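Local coordinates for ABC transporter periplasmic peptide-binding protein (Pseudoalteromonas, PDB 4QFP), which probably captures dipeptides in the bacterial periplasm and delivers them to the membrane part of an ABC transporter for uptake, at residues Asn38-Asn43 and Gly50-Ile55; Pro44-Thr49 and Ala138-Phe143; Ile119-Arg124 and Ala183-Lys188. One frame throughout, in Å; residues are numbered along the deposited sequence.

In the fold
All three contacts are largely buried, and none is a true surface patch, though contact 1 includes the exposed Val40. Contacts 1 and 2 share the irregular chain between strand 30-35 and helix 50-60, and both touch the bound Val-Thr dipeptide. Contact 3 lies farther from the centre of the chain and joins helix 115-123 to the loop leading into helix 188-195. In contacts 1 and 3 a helical threonine hydroxyl accepts a backbone N-H from the facing loop, whereas contact 2 has no direct hydrogen bond across it and relies on proline packing, CA-H...O approaches and a water. Gln45 of contact 2, bonded through NE2 to Thr121 O, ties it to contact 3.

Contact 1: residues Asn38-Asn43 and Gly50-Ile55; sequences NPVSFN and GSTIDI. With THR (threonine), chain D; VAL (valine), chain C.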
loop_
_atom_site.group_PDB
_atom_site.type_symbol
_atom_site.label_atom_id
_atom_site.label_comp_id
_atom_site.label_asym_id
_atom_site.label_seq_id
_atom_site.Cartn_x
_atom_site.Cartn_y
_atom_site.Cartn_z
ATOM N N ASN A 38 -3.006 3.722 14.206
ATOM C CA ASN A 38 -4.007 2.695 14.482
ATOM C C ASN A 38 -4.256 1.873 13.234
ATOM O O ASN A 38 -4.065 2.367 12.117
ATOM C CB ASN A 38 -5.345 3.320 14.893
ATOM C CG ASN A 38 -5.292 4.015 16.226
ATOM O OD1 ASN A 38 -5.676 5.180 16.344
ATOM N ND2 ASN A 38 -4.857 3.301 17.248
ATOM N N PRO A 39 -4.692 0.617 13.408
ATOM C CA PRO A 39 -5.265 -0.081 12.257
ATOM C C PRO A 39 -6.659 0.477 12.062
ATOM O O PRO A 39 -7.298 0.832 13.050
ATOM C CB PRO A 39 -5.343 -1.534 12.730
ATOM C CG PRO A 39 -5.469 -1.436 14.215
ATOM C CD PRO A 39 -4.697 -0.211 14.629
ATOM N N VAL A 40 -7.125 0.572 10.822
ATOM C CA VAL A 40 -8.430 1.149 10.563
ATOM C C VAL A 40 -9.468 0.042 10.475
ATOM O O VAL A 40 -10.670 0.302 10.403
ATOM C CB VAL A 40 -8.420 1.980 9.272
ATOM C CG1 VAL A 40 -7.437 3.106 9.404
ATOM C CG2 VAL A 40 -8.041 1.115 8.082
ATOM N N SER A 41 -8.983 -1.193 10.508
ATOM C CA SER A 41 -9.826 -2.375 10.410
ATOM C C SER A 41 -8.952 -3.597 10.627
ATOM O O SER A 41 -7.729 -3.493 10.590
ATOM C CB SER A 41 -10.480 -2.445 9.031
ATOM O OG SER A 41 -11.162 -3.673 8.853
ATOM N N PHE A 42 -9.568 -4.752 10.866
ATOM C CA PHE A 42 -8.804 -5.988 10.961
ATOM C C PHE A 42 -9.072 -6.901 9.776
ATOM O O PHE A 42 -8.754 -8.099 9.789
ATOM C CB PHE A 42 -9.014 -6.660 12.319
ATOM C CG PHE A 42 -8.363 -5.901 13.447
ATOM C CD1 PHE A 42 -7.047 -6.158 13.807
ATOM C CD2 PHE A 42 -9.043 -4.894 14.105
ATOM C CE1 PHE A 42 -6.440 -5.442 14.818
ATOM C CE2 PHE A 42 -8.429 -4.166 15.111
ATOM C CZ PHE A 42 -7.134 -4.441 15.467
ATOM N N ASN A 43 -9.637 -6.291 8.738
ATOM C CA ASN A 43 -9.792 -6.908 7.432
ATOM C C ASN A 43 -9.009 -6.119 6.374
ATOM O O ASN A 43 -9.326 -4.967 6.086
ATOM C CB ASN A 43 -11.274 -6.992 7.047
ATOM C CG ASN A 43 -11.482 -7.562 5.653
ATOM O OD1 ASN A 43 -10.568 -8.133 5.061
ATOM N ND2 ASN A 43 -12.696 -7.425 5.130
ATOM N N GLY A 50 -0.701 1.371 4.395
ATOM C CA GLY A 50 0.332 0.425 4.782
ATOM C C GLY A 50 0.397 0.207 6.278
ATOM O O GLY A 50 0.783 -0.872 6.738
ATOM N N SER A 51 0.043 1.243 7.035
ATOM C CA SER A 51 0.043 1.179 8.503
ATOM C C SER A 51 -0.875 0.085 9.030
ATOM O O SER A 51 -0.570 -0.594 10.025
ATOM C CB SER A 51 -0.431 2.517 9.094
ATOM O OG SER A 51 0.412 3.583 8.704
ATOM N N THR A 52 -2.031 -0.052 8.400
ATOM C CA THR A 52 -2.980 -1.062 8.826
ATOM C C THR A 52 -2.487 -2.427 8.338
ATOM O O THR A 52 -2.340 -3.362 9.129
ATOM C CB THR A 52 -4.392 -0.733 8.330
ATOM O OG1 THR A 52 -4.882 0.417 9.035
ATOM C CG2 THR A 52 -5.341 -1.883 8.584
ATOM N N ILE A 53 -2.178 -2.520 7.049
ATOM C CA ILE A 53 -1.756 -3.787 6.438
ATOM C C ILE A 53 -0.537 -4.390 7.137
ATOM O O ILE A 53 -0.492 -5.598 7.374
ATOM C CB ILE A 53 -1.469 -3.610 4.937
ATOM C CG1 ILE A 53 -2.717 -3.110 4.213
ATOM C CG2 ILE A 53 -0.988 -4.917 4.320
ATOM C CD1 ILE A 53 -3.883 -4.075 4.235
ATOM N N ASP A 54 0.441 -3.555 7.490
ATOM C CA ASP A 54 1.625 -4.055 8.190
ATOM C C ASP A 54 1.269 -4.770 9.497
ATOM O O ASP A 54 1.914 -5.754 9.870
ATOM C CB ASP A 54 2.624 -2.933 8.475
ATOM C CG ASP A 54 3.525 -2.619 7.286
ATOM O OD1 ASP A 54 3.555 -3.394 6.302
ATOM O OD2 ASP A 54 4.211 -1.586 7.344
ATOM N N ILE A 55 0.251 -4.278 10.198
ATOM C CA ILE A 55 -0.150 -4.878 11.470
ATOM C C ILE A 55 -0.914 -6.183 11.290
ATOM O O ILE A 55 -0.648 -7.169 11.983
ATOM C CB ILE A 55 -1.033 -3.911 12.304
ATOM C CG1 ILE A 55 -0.244 -2.657 12.679
ATOM C CG2 ILE A 55 -1.570 -4.601 13.562
ATOM C CD1 ILE A 55 -1.033 -1.693 13.544
HETATM N N THR D . -0.197 2.932 0.809
HETATM C CA THR D . 0.357 4.244 1.119
HETATM C C THR D . 1.216 4.154 2.381
HETATM O O THR D . 1.969 5.077 2.738
HETATM C CB THR D . -0.758 5.278 1.342
HETATM O OG1 THR D . -1.687 4.764 2.301
HETATM C CG2 THR D . -1.497 5.563 0.034
HETATM O OXT THR D . 1.157 3.141 3.084
HETATM N N VAL C . 0.372 -0.040 -1.256
HETATM C CA VAL C . -0.193 0.703 -0.134
HETATM C C VAL C . 0.419 2.092 -0.018
HETATM O O VAL C . 1.432 2.397 -0.640
HETATM C CB VAL C . 0.079 -0.005 1.202
HETATM C CG1 VAL C . -0.601 -1.370 1.260
HETATM C CG2 VAL C . 1.582 -0.140 1.423
HETATM O O HOH W 1 -3.521 2.812 9.405
#
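Pro39 and Val40 lie against Thr52 where the loop after strand 30-35 doubles back on the first turns of helix 50-60, beside the ligand cleft of this periplasmic-binding-protein fold. The polar part of the contact centres on the Thr52 hydroxyl. Val40 N donates to Thr52 OG1 at 2.9 Å with an N-H...O angle of 147°, and the same hydroxyl gives its own proton to a water that in turn donates to Asn38 O. Asn38 O also accepts from the amide of Asn415, so the loop carbonyl is held from outside the contact as well. The loop has its own brace: Ser41 OG accepts from Asn43 N at 3.0 Å, an ST turn.

Van der Waals packing uses the other branch of the same threonine. With OG1 anti to the carbonyl carbon (chi1 -70°), CG2 is left to face the loop, where the Thr52 CG2 methyl lies against Ser41 O at 3.5 Å and more loosely against Pro39 CB at 4.2 Å. Ser41 O is buried here and finds no hydrogen-bond partner in the model. Threonine suits this place because one side chain supplies both hydroxyl and methyl. Val40 CG2 likewise rests on an oxygen, 3.4 Å from Thr52 OG1, its side chain crossing that of Thr52 at about a right angle. The apolar pair comes one turn further along, where the extended chain of Ile55 brings CD1 within 4.1 Å of Pro39 CD.

The ligand contact is at the start of the helix, whose dipole would probably favour a carboxylate there. The absence of a side chain at Gly50 leaves room for the terminal carboxylate of the bound threonine (chain D), which a beta carbon would probably crowd; Gly50 N donates to OXT of that threonine at 2.9 Å.

Contact 2: residues Pro44-Thr49 and Ala138-Phe143; sequences PQVTTT and ANYPYF. With VAL (valine), chain C; THR (threonine), chain D.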
loop_
_atom_site.group_PDB
_atom_site.type_symbol
_atom_site.label_atom_id
_atom_site.label_comp_id
_atom_site.label_asym_id
_atom_site.label_seq_id
_atom_site.Cartn_x
_atom_site.Cartn_y
_atom_site.Cartn_z
ATOM N N PRO A 44 -7.970 -6.741 5.809
ATOM C CA PRO A 44 -7.121 -6.113 4.790
ATOM C C PRO A 44 -7.909 -5.601 3.588
ATOM O O PRO A 44 -7.448 -4.670 2.933
ATOM C CB PRO A 44 -6.194 -7.257 4.359
ATOM C CG PRO A 44 -6.116 -8.137 5.546
ATOM C CD PRO A 44 -7.485 -8.078 6.181
ATOM N N GLN A 45 -9.074 -6.185 3.307
ATOM C CA GLN A 45 -9.809 -5.849 2.088
ATOM C C GLN A 45 -10.261 -4.395 2.038
ATOM O O GLN A 45 -10.444 -3.834 0.953
ATOM C CB GLN A 45 -11.054 -6.731 1.931
ATOM C CG GLN A 45 -10.801 -8.202 1.720
ATOM C CD GLN A 45 -12.098 -8.984 1.696
ATOM O OE1 GLN A 45 -13.086 -8.580 2.317
ATOM N NE2 GLN A 45 -12.117 -10.090 0.962
ATOM N N VAL A 46 -10.474 -3.787 3.199
ATOM C CA VAL A 46 -11.118 -2.475 3.229
ATOM C C VAL A 46 -10.172 -1.269 3.244
ATOM O O VAL A 46 -10.625 -0.123 3.361
ATOM C CB VAL A 46 -12.116 -2.368 4.392
ATOM C CG1 VAL A 46 -13.166 -3.480 4.297
ATOM C CG2 VAL A 46 -11.382 -2.412 5.719
ATOM N N THR A 47 -8.867 -1.511 3.106
ATOM C CA THR A 47 -7.899 -0.408 3.179
ATOM C C THR A 47 -6.689 -0.587 2.265
ATOM O O THR A 47 -6.334 -1.701 1.875
ATOM C CB THR A 47 -7.379 -0.224 4.610
ATOM O OG1 THR A 47 -6.535 0.935 4.679
ATOM C CG2 THR A 47 -6.587 -1.452 5.036
ATOM N N THR A 48 -6.055 0.528 1.926
ATOM C CA THR A 48 -4.792 0.472 1.215
ATOM C C THR A 48 -3.680 1.143 2.012
ATOM O O THR A 48 -2.609 1.389 1.490
ATOM C CB THR A 48 -4.895 1.082 -0.194
ATOM O OG1 THR A 48 -5.301 2.453 -0.108
ATOM C CG2 THR A 48 -5.899 0.309 -1.025
ATOM N N THR A 49 -3.945 1.431 3.282
ATOM C CA THR A 49 -2.982 2.134 4.117
ATOM C C THR A 49 -1.975 1.160 4.708
ATOM O O THR A 49 -2.343 0.241 5.449
ATOM C CB THR A 49 -3.662 2.881 5.268
ATOM O OG1 THR A 49 -4.718 3.707 4.754
ATOM C CG2 THR A 49 -2.638 3.757 5.986
ATOM N N ALA A 138 -18.139 -1.306 3.610
ATOM C CA ALA A 138 -18.719 -1.585 2.294
ATOM C C ALA A 138 -17.815 -1.104 1.164
ATOM O O ALA A 138 -18.266 -0.939 0.034
ATOM C CB ALA A 138 -20.090 -0.933 2.173
ATOM N N ASN A 139 -16.541 -0.890 1.483
ATOM C CA ASN A 139 -15.590 -0.242 0.585
ATOM C C ASN A 139 -14.331 -1.092 0.472
ATOM O O ASN A 139 -13.769 -1.484 1.486
ATOM C CB ASN A 139 -15.250 1.128 1.164
ATOM C CG ASN A 139 -14.336 1.933 0.278
ATOM O OD1 ASN A 139 -14.655 2.198 -0.884
ATOM N ND2 ASN A 139 -13.211 2.374 0.832
ATOM N N TYR A 140 -13.893 -1.392 -0.748
ATOM C CA TYR A 140 -12.756 -2.288 -0.954
ATOM C C TYR A 140 -11.783 -1.602 -1.895
ATOM O O TYR A 140 -11.720 -1.932 -3.071
ATOM C CB TYR A 140 -13.225 -3.629 -1.542
ATOM C CG TYR A 140 -14.406 -4.195 -0.802
ATOM C CD1 TYR A 140 -14.261 -4.720 0.475
ATOM C CD2 TYR A 140 -15.678 -4.168 -1.360
ATOM C CE1 TYR A 140 -15.342 -5.214 1.169
ATOM C CE2 TYR A 140 -16.767 -4.664 -0.670
ATOM C CZ TYR A 140 -16.594 -5.176 0.589
ATOM O OH TYR A 140 -17.669 -5.656 1.286
ATOM N N PRO A 141 -11.033 -0.625 -1.372
ATOM C CA PRO A 141 -10.318 0.345 -2.204
ATOM C C PRO A 141 -9.378 -0.246 -3.239
ATOM O O PRO A 141 -9.388 0.238 -4.361
ATOM C CB PRO A 141 -9.544 1.193 -1.184
ATOM C CG PRO A 141 -9.599 0.434 0.097
ATOM C CD PRO A 141 -10.865 -0.346 0.063
ATOM N N TYR A 142 -8.581 -1.254 -2.898
ATOM C CA TYR A 142 -7.612 -1.731 -3.881
ATOM C C TYR A 142 -8.332 -2.431 -5.014
ATOM O O TYR A 142 -8.091 -2.160 -6.184
ATOM C CB TYR A 142 -6.569 -2.665 -3.272
ATOM C CG TYR A 142 -5.582 -3.175 -4.319
ATOM C CD1 TYR A 142 -4.507 -2.402 -4.726
ATOM C CD2 TYR A 142 -5.752 -4.414 -4.915
ATOM C CE1 TYR A 142 -3.614 -2.858 -5.691
ATOM C CE2 TYR A 142 -4.869 -4.877 -5.882
ATOM C CZ TYR A 142 -3.805 -4.094 -6.270
ATOM O OH TYR A 142 -2.925 -4.561 -7.230
ATOM N N PHE A 143 -9.237 -3.330 -4.651
ATOM C CA PHE A 143 -9.916 -4.151 -5.630
ATOM C C PHE A 143 -10.825 -3.315 -6.522
ATOM O O PHE A 143 -10.858 -3.484 -7.742
ATOM C CB PHE A 143 -10.665 -5.269 -4.917
ATOM C CG PHE A 143 -9.749 -6.266 -4.269
ATOM C CD1 PHE A 143 -8.982 -7.115 -5.045
ATOM C CD2 PHE A 143 -9.642 -6.348 -2.891
ATOM C CE1 PHE A 143 -8.125 -8.038 -4.458
ATOM C CE2 PHE A 143 -8.794 -7.278 -2.293
ATOM C CZ PHE A 143 -8.035 -8.116 -3.079
HETATM N N VAL C . 0.372 -0.040 -1.256
HETATM C CA VAL C . -0.193 0.703 -0.134
HETATM C C VAL C . 0.419 2.092 -0.018
HETATM O O VAL C . 1.432 2.397 -0.640
HETATM C CB VAL C . 0.079 -0.005 1.202
HETATM C CG1 VAL C . -0.601 -1.370 1.260
HETATM C CG2 VAL C . 1.582 -0.140 1.423
HETATM N N THR D . -0.197 2.932 0.809
HETATM C CA THR D . 0.357 4.244 1.119
HETATM C C THR D . 1.216 4.154 2.381
HETATM O O THR D . 1.969 5.077 2.738
HETATM C CB THR D . -0.758 5.278 1.342
HETATM O OG1 THR D . -1.687 4.764 2.301
HETATM C CG2 THR D . -1.497 5.563 0.034
HETATM O OXT THR D . 1.157 3.141 3.084
HETATM O O HOH W 2 -8.527 -2.986 -0.440
#
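Beside the dipeptide pocket, the loop that leads into helix 50-60 packs on the start of helix 141-145, with Val46, Thr47 and Thr48 set against Pro141. Proline fits the first turn of a helix, where no N-H is needed, and its ring is the main apolar surface: Pro141 CD lies 3.3 Å from Val46 O, while Pro141 CG sits 3.6 Å from Thr47 CA. Thr48, with OG1 between the backbone N and the carbonyl carbon (chi1 60°), has its CG2 alongside the ring, running the opposite way and 3.8 Å from Pro141 CB. Just before the helix the backbones exchange two CA-H...O contacts, Tyr140 CA to Gln45 O at 3.4 Å and Val46 CA to Asn139 O at 3.3 Å. Gln45 O also lies at the edge of the Tyr140 ring, whose hydroxyl is bonded to His133 O. A water links the segments, donating to Gln45 O and accepting from Tyr142 N.

Thr47 OG1 accepts from Thr49 N at 169° in an ST turn, which shapes the chain next to the ligand. There Thr48 O receives the peptide N-H of the bound threonine (chain D), with 2.9 Å between Thr48 O and that threonine's N.

Contact 3: residues Ile119-Arg124 and Ala183-Lys188; sequences IFTFSR and AVVLSK
Thr121 carries OG1 anti to its carbonyl carbon (chi1 -66°), which aims the hydroxyl at Leu186 and lays CG2 over the neighbouring loop; Phe120, with CG anti to the backbone nitrogen (chi1 164°), keeps CB and the root of its ring beside the Lys188 stem and carries the ring on past Leu186, whose CB lies at its edge, a loose 4.5 Å from Phe120 CE2. Both segments belong to the family 5 extracellular solute-binding fold, helix 115-123 resting on the chain that ends in Ser187, the N-cap of helix 188-195.

Leu186 N donates to Thr121 OG1 at 2.8 Å and 161°, a nearly straight bond. The hydroxyl also donates back to Asp117 O in its own helix, so both of its roles are used and its rotation is fixed. The methyl completes the fit, Thr121 CG2 lying 3.2 Å from Val184 O. A valine in place of Thr121 would keep a branched shape, but the buried Leu186 N would probably be left without its acceptor.

Phe122 turns its edge to Ala183: CZ is 3.5 Å from Ala183 O, and CE1 is 3.9 Å from Ala183 CB, close to the ring plane. The small alanine lets the ring come in this way, and Thr121 CG2 lies over one face of the same ring, toward its rim. Lys188 is used for its stem, the aliphatic part of an extended chain crossing Phe120 obliquely, with Lys188 CB 3.9 Å from Phe120 CB. Lys188 N is bonded to Asp117 OD1, while Ser187 OG caps Tyr190 N.

The bent chain of Arg124 passes Leu186 at about a right angle on its way to a salt bridge with Asp204; its NH2 lies 4.2 Å from Leu186 CD1.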
loop_
_atom_site.group_PDB
_atom_site.type_symbol
_atom_site.label_atom_id
_atom_site.label_comp_id
_atom_site.label_asym_id
_atom_site.label_seq_id
_atom_site.Cartn_x
_atom_site.Cartn_y
_atom_site.Cartn_z
ATOM N N ILE A 119 -14.716 -18.713 -1.893
ATOM C CA ILE A 119 -15.781 -18.170 -2.700
ATOM C C ILE A 119 -16.436 -17.010 -1.958
ATOM O O ILE A 119 -16.706 -15.961 -2.540
ATOM C CB ILE A 119 -16.838 -19.245 -3.049
ATOM C CG1 ILE A 119 -16.304 -20.193 -4.130
ATOM C CG2 ILE A 119 -18.098 -18.585 -3.541
ATOM C CD1 ILE A 119 -17.199 -21.387 -4.374
ATOM N N PHE A 120 -16.682 -17.204 -0.670
ATOM C CA PHE A 120 -17.239 -16.130 0.144
ATOM C C PHE A 120 -16.314 -14.920 0.165
ATOM O O PHE A 120 -16.757 -13.789 -0.039
ATOM C CB PHE A 120 -17.494 -16.600 1.575
ATOM C CG PHE A 120 -17.699 -15.463 2.551
ATOM C CD1 PHE A 120 -18.913 -14.806 2.627
ATOM C CD2 PHE A 120 -16.661 -15.037 3.364
ATOM C CE1 PHE A 120 -19.097 -13.745 3.516
ATOM C CE2 PHE A 120 -16.834 -13.983 4.249
ATOM C CZ PHE A 120 -18.055 -13.341 4.329
ATOM N N THR A 121 -15.031 -15.162 0.410
ATOM C CA THR A 121 -14.057 -14.080 0.574
ATOM C C THR A 121 -14.033 -13.166 -0.631
ATOM O O THR A 121 -14.217 -11.960 -0.523
ATOM C CB THR A 121 -12.631 -14.630 0.804
ATOM O OG1 THR A 121 -12.580 -15.318 2.053
ATOM C CG2 THR A 121 -11.616 -13.501 0.836
ATOM N N PHE A 122 -13.824 -13.748 -1.803
ATOM C CA PHE A 122 -13.641 -12.942 -2.991
ATOM C C PHE A 122 -14.929 -12.448 -3.669
ATOM O O PHE A 122 -14.927 -11.381 -4.283
ATOM C CB PHE A 122 -12.696 -13.675 -3.950
ATOM C CG PHE A 122 -11.309 -13.831 -3.394
ATOM C CD1 PHE A 122 -10.391 -12.792 -3.489
ATOM C CD2 PHE A 122 -10.934 -14.997 -2.742
ATOM C CE1 PHE A 122 -9.116 -12.921 -2.967
ATOM C CE2 PHE A 122 -9.668 -15.139 -2.210
ATOM C CZ PHE A 122 -8.749 -14.101 -2.324
ATOM N N SER A 123 -16.030 -13.189 -3.551
ATOM C CA SER A 123 -17.296 -12.694 -4.081
ATOM C C SER A 123 -17.810 -11.520 -3.249
ATOM O O SER A 123 -18.625 -10.731 -3.714
ATOM C CB SER A 123 -18.355 -13.798 -4.156
ATOM O OG SER A 123 -18.640 -14.342 -2.876
ATOM N N ARG A 124 -17.334 -11.394 -2.017
ATOM C CA ARG A 124 -17.752 -10.254 -1.207
ATOM C C ARG A 124 -17.298 -8.953 -1.861
ATOM O O ARG A 124 -17.851 -7.889 -1.593
ATOM C CB ARG A 124 -17.219 -10.351 0.219
ATOM C CG ARG A 124 -16.661 -9.030 0.730
ATOM C CD ARG A 124 -17.328 -8.525 2.003
ATOM N NE ARG A 124 -16.563 -8.868 3.192
ATOM C CZ ARG A 124 -16.469 -8.117 4.289
ATOM N NH1 ARG A 124 -17.076 -6.940 4.382
ATOM N NH2 ARG A 124 -15.743 -8.550 5.301
ATOM N N ALA A 183 -5.427 -9.731 -0.485
ATOM C CA ALA A 183 -6.127 -10.927 -0.955
ATOM C C ALA A 183 -6.123 -12.073 0.050
ATOM O O ALA A 183 -5.971 -13.234 -0.332
ATOM C CB ALA A 183 -5.540 -11.385 -2.296
ATOM N N VAL A 184 -6.294 -11.764 1.333
ATOM C CA VAL A 184 -6.300 -12.805 2.358
ATOM C C VAL A 184 -7.603 -13.595 2.309
ATOM O O VAL A 184 -8.594 -13.135 1.748
ATOM C CB VAL A 184 -6.154 -12.229 3.778
ATOM C CG1 VAL A 184 -4.848 -11.436 3.909
ATOM C CG2 VAL A 184 -7.348 -11.360 4.115
ATOM N N VAL A 185 -7.607 -14.778 2.923
ATOM C CA VAL A 185 -8.819 -15.582 2.987
ATOM C C VAL A 185 -9.523 -15.391 4.332
ATOM O O VAL A 185 -8.899 -15.454 5.390
ATOM C CB VAL A 185 -8.520 -17.078 2.756
ATOM C CG1 VAL A 185 -9.798 -17.906 2.878
ATOM C CG2 VAL A 185 -7.874 -17.287 1.402
ATOM N N LEU A 186 -10.830 -15.156 4.284
ATOM C CA LEU A 186 -11.619 -14.950 5.496
ATOM C C LEU A 186 -12.477 -16.184 5.790
ATOM O O LEU A 186 -12.577 -17.096 4.961
ATOM C CB LEU A 186 -12.498 -13.705 5.345
ATOM C CG LEU A 186 -11.766 -12.445 4.848
ATOM C CD1 LEU A 186 -12.750 -11.341 4.544
ATOM C CD2 LEU A 186 -10.750 -11.976 5.861
ATOM N N SER A 187 -13.107 -16.212 6.960
ATOM C CA SER A 187 -13.842 -17.394 7.390
ATOM C C SER A 187 -15.320 -17.251 7.096
ATOM O O SER A 187 -15.974 -16.371 7.645
ATOM C CB SER A 187 -13.646 -17.631 8.889
ATOM O OG SER A 187 -14.474 -18.684 9.339
ATOM N N LYS A 188 -15.851 -18.116 6.236
ATOM C CA LYS A 188 -17.283 -18.085 5.952
ATOM C C LYS A 188 -18.085 -18.538 7.160
ATOM O O LYS A 188 -19.134 -17.970 7.453
ATOM C CB LYS A 188 -17.647 -18.929 4.722
ATOM C CG LYS A 188 -19.153 -18.919 4.414
ATOM C CD LYS A 188 -19.524 -19.764 3.205
ATOM C CE LYS A 188 -21.002 -19.597 2.864
ATOM N NZ LYS A 188 -21.453 -20.460 1.728
#